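Local structure of AlkZ (Streptomyces sahachiroi, 5UUJ) at residues A[210-213]-A[214-218]. The protein belongs to the AlkZ-like DNA glycosylase family, of the helix-turn-helix clan, and is a mixed protein richer in helix than in strand. Sequence-based numbering, arbitrary orientation.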
ATOM      1  N   THR A 210      -3.188   2.399  16.356  1.00 19.38           N
ATOM      2  CA  THR A 210      -1.976   2.821  15.658  1.00 18.21           C
ATOM      3  C   THR A 210      -2.187   2.820  14.148  1.00 22.38           C
ATOM      4  O   THR A 210      -1.807   3.765  13.453  1.00 23.99           O
ATOM      5  CB  THR A 210      -0.791   1.905  15.999  1.00 16.89           C
ATOM      6  OG1 THR A 210      -0.610   1.872  17.417  1.00 19.63           O
ATOM      7  CG2 THR A 210       0.489   2.396  15.336  1.00 16.50           C
ATOM      8  N   VAL A 211      -2.796   1.750  13.648  1.00 18.02           N
ATOM      9  CA  VAL A 211      -3.050   1.603  12.224  1.00 19.29           C
ATOM     10  C   VAL A 211      -4.074   2.638  11.770  1.00 17.63           C
ATOM     11  O   VAL A 211      -3.895   3.285  10.742  1.00 15.21           O
ATOM     12  CB  VAL A 211      -3.542   0.171  11.896  1.00 17.14           C
ATOM     13  CG1 VAL A 211      -3.943   0.039  10.429  1.00 12.66           C
ATOM     14  CG2 VAL A 211      -2.460  -0.842  12.241  1.00 15.35           C
ATOM     15  N   ILE A 212      -5.139   2.799  12.550  1.00 14.29           N
ATOM     16  CA  ILE A 212      -6.188   3.761  12.228  1.00 14.39           C
ATOM     17  C   ILE A 212      -5.612   5.175  12.183  1.00 14.66           C
ATOM     18  O   ILE A 212      -5.913   5.942  11.268  1.00 14.36           O
ATOM     19  CB  ILE A 212      -7.350   3.688  13.247  1.00 15.28           C
ATOM     20  CG1 ILE A 212      -8.086   2.356  13.094  1.00 15.11           C
ATOM     21  CG2 ILE A 212      -8.337   4.839  13.046  1.00 15.58           C
ATOM     22  CD1 ILE A 212      -9.047   2.042  14.220  1.00 16.21           C
ATOM     23  N   LYS A 213      -4.778   5.507  13.167  1.00 16.47           N
ATOM     24  CA  LYS A 213      -4.110   6.804  13.206  1.00 22.96           C
ATOM     25  C   LYS A 213      -3.292   7.042  11.944  1.00 19.72           C
ATOM     26  O   LYS A 213      -3.393   8.097  11.317  1.00 19.25           O
ATOM     27  CB  LYS A 213      -3.188   6.914  14.423  1.00 23.15           C
ATOM     28  CG  LYS A 213      -3.731   7.769  15.555  1.00 28.13           C
ATOM     29  CD  LYS A 213      -2.632   8.177  16.537  1.00 32.08           C
ATOM     30  CE  LYS A 213      -1.630   9.139  15.898  1.00 36.14           C
ATOM     31  NZ  LYS A 213      -0.679   9.726  16.883  1.00 35.37           N
ATOM     32  N   ALA A 214      -2.473   6.057  11.590  1.00 14.55           N
ATOM     33  CA  ALA A 214      -1.620   6.152  10.413  1.00 16.24           C
ATOM     34  C   ALA A 214      -2.455   6.301   9.144  1.00 16.63           C
ATOM     35  O   ALA A 214      -2.132   7.107   8.271  1.00 15.22           O
ATOM     36  CB  ALA A 214      -0.717   4.932  10.311  1.00 15.51           C
ATOM     37  N   TYR A 215      -3.532   5.528   9.050  1.00 13.05           N
ATOM     38  CA  TYR A 215      -4.393   5.571   7.875  1.00 14.78           C
ATOM     39  C   TYR A 215      -5.057   6.939   7.708  1.00 13.89           C
ATOM     40  O   TYR A 215      -4.982   7.547   6.639  1.00 14.59           O
ATOM     41  CB  TYR A 215      -5.469   4.485   7.948  1.00 12.96           C
ATOM     42  CG  TYR A 215      -6.405   4.524   6.765  1.00 12.25           C
ATOM     43  CD1 TYR A 215      -6.046   3.950   5.551  1.00 11.92           C
ATOM     44  CD2 TYR A 215      -7.636   5.155   6.852  1.00 12.59           C
ATOM     45  CE1 TYR A 215      -6.893   3.998   4.462  1.00 11.99           C
ATOM     46  CE2 TYR A 215      -8.492   5.206   5.768  1.00 12.58           C
ATOM     47  CZ  TYR A 215      -8.114   4.628   4.576  1.00 12.31           C
ATOM     48  OH  TYR A 215      -8.963   4.683   3.497  1.00 12.53           O
ATOM     49  N   LEU A 216      -5.705   7.417   8.764  1.00 13.70           N
ATOM     50  CA  LEU A 216      -6.410   8.695   8.713  1.00 14.29           C
ATOM     51  C   LEU A 216      -5.450   9.863   8.506  1.00 14.79           C
ATOM     52  O   LEU A 216      -5.839  10.912   7.993  1.00 15.22           O
ATOM     53  CB  LEU A 216      -7.216   8.913   9.995  1.00 15.01           C
ATOM     54  CG  LEU A 216      -8.388   7.961  10.243  1.00 16.35           C
ATOM     55  CD1 LEU A 216      -9.060   8.309  11.559  1.00 15.87           C
ATOM     56  CD2 LEU A 216      -9.400   7.998   9.100  1.00 14.53           C
ATOM     57  N   GLY A 217      -4.195   9.671   8.900  1.00 14.85           N
ATOM     58  CA  GLY A 217      -3.189  10.707   8.769  1.00 15.50           C
ATOM     59  C   GLY A 217      -2.761  10.958   7.334  1.00 15.26           C
ATOM     60  O   GLY A 217      -2.100  11.956   7.049  1.00 15.97           O
ATOM     61  N   ALA A 218      -3.134  10.055   6.432  1.00 18.22           N
ATOM     62  CA  ALA A 218      -2.783  10.184   5.020  1.00 18.14           C
ATOM     63  C   ALA A 218      -4.020  10.232   4.127  1.00 14.31           C
ATOM     64  O   ALA A 218      -4.024  10.923   3.106  1.00 14.80           O
ATOM     65  CB  ALA A 218      -1.880   9.033   4.598  1.00 18.97           C
TER
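Val211 O accepts the Tyr215 N-H at 2.8 Å, one rung of an i to i+4 ladder along a single helix. Ala214 N reaches Thr210 O at 3.0 Å. Leu216 N meets Ile212 O at 2.9 Å with an almost straight N-H (174°). The last rung, Gly217 N to Lys213 O at 3.0 Å, is bent to 135°, and Gly217 N also makes a weak bond back to Ala214 O. Here the backbone begins to leave regular helix geometry: Ala218 N donates a hydrogen bond to Tyr215 O, three residues back, at 3.1 Å.

One turn apart, Ile212 and Leu216 run alongside each other. With CG2 of Ile212 anti to its backbone N and CG1 beside that N (chi1 -68°), the CG2 methyl lies against CD1 of Leu216 at 3.8 Å. CG of Leu216 also rests 3.4 Å from Ile212 O, and CB of Tyr215 packs 3.4 Å from Val211 O. The Tyr215 ring leads away from the first turn into an aromatic cluster with Phe227, which it meets edge-to-face, and Trp230; its OH is hydrogen-bonded to Gly293 O.

Around this axis Val211 and Ala214 touch helix 91-100, Ile212 packs on helix 238-248, and Lys213 NZ has a long, weak ion pair with Glu267. This is the second half of helix 204-219, an alpha-helix with i to i+3 bonds appearing in its last turn, its apolar side chains packed against helices 91-100, 224-232 and 238-248 of the AlkZ-like glycosylase fold.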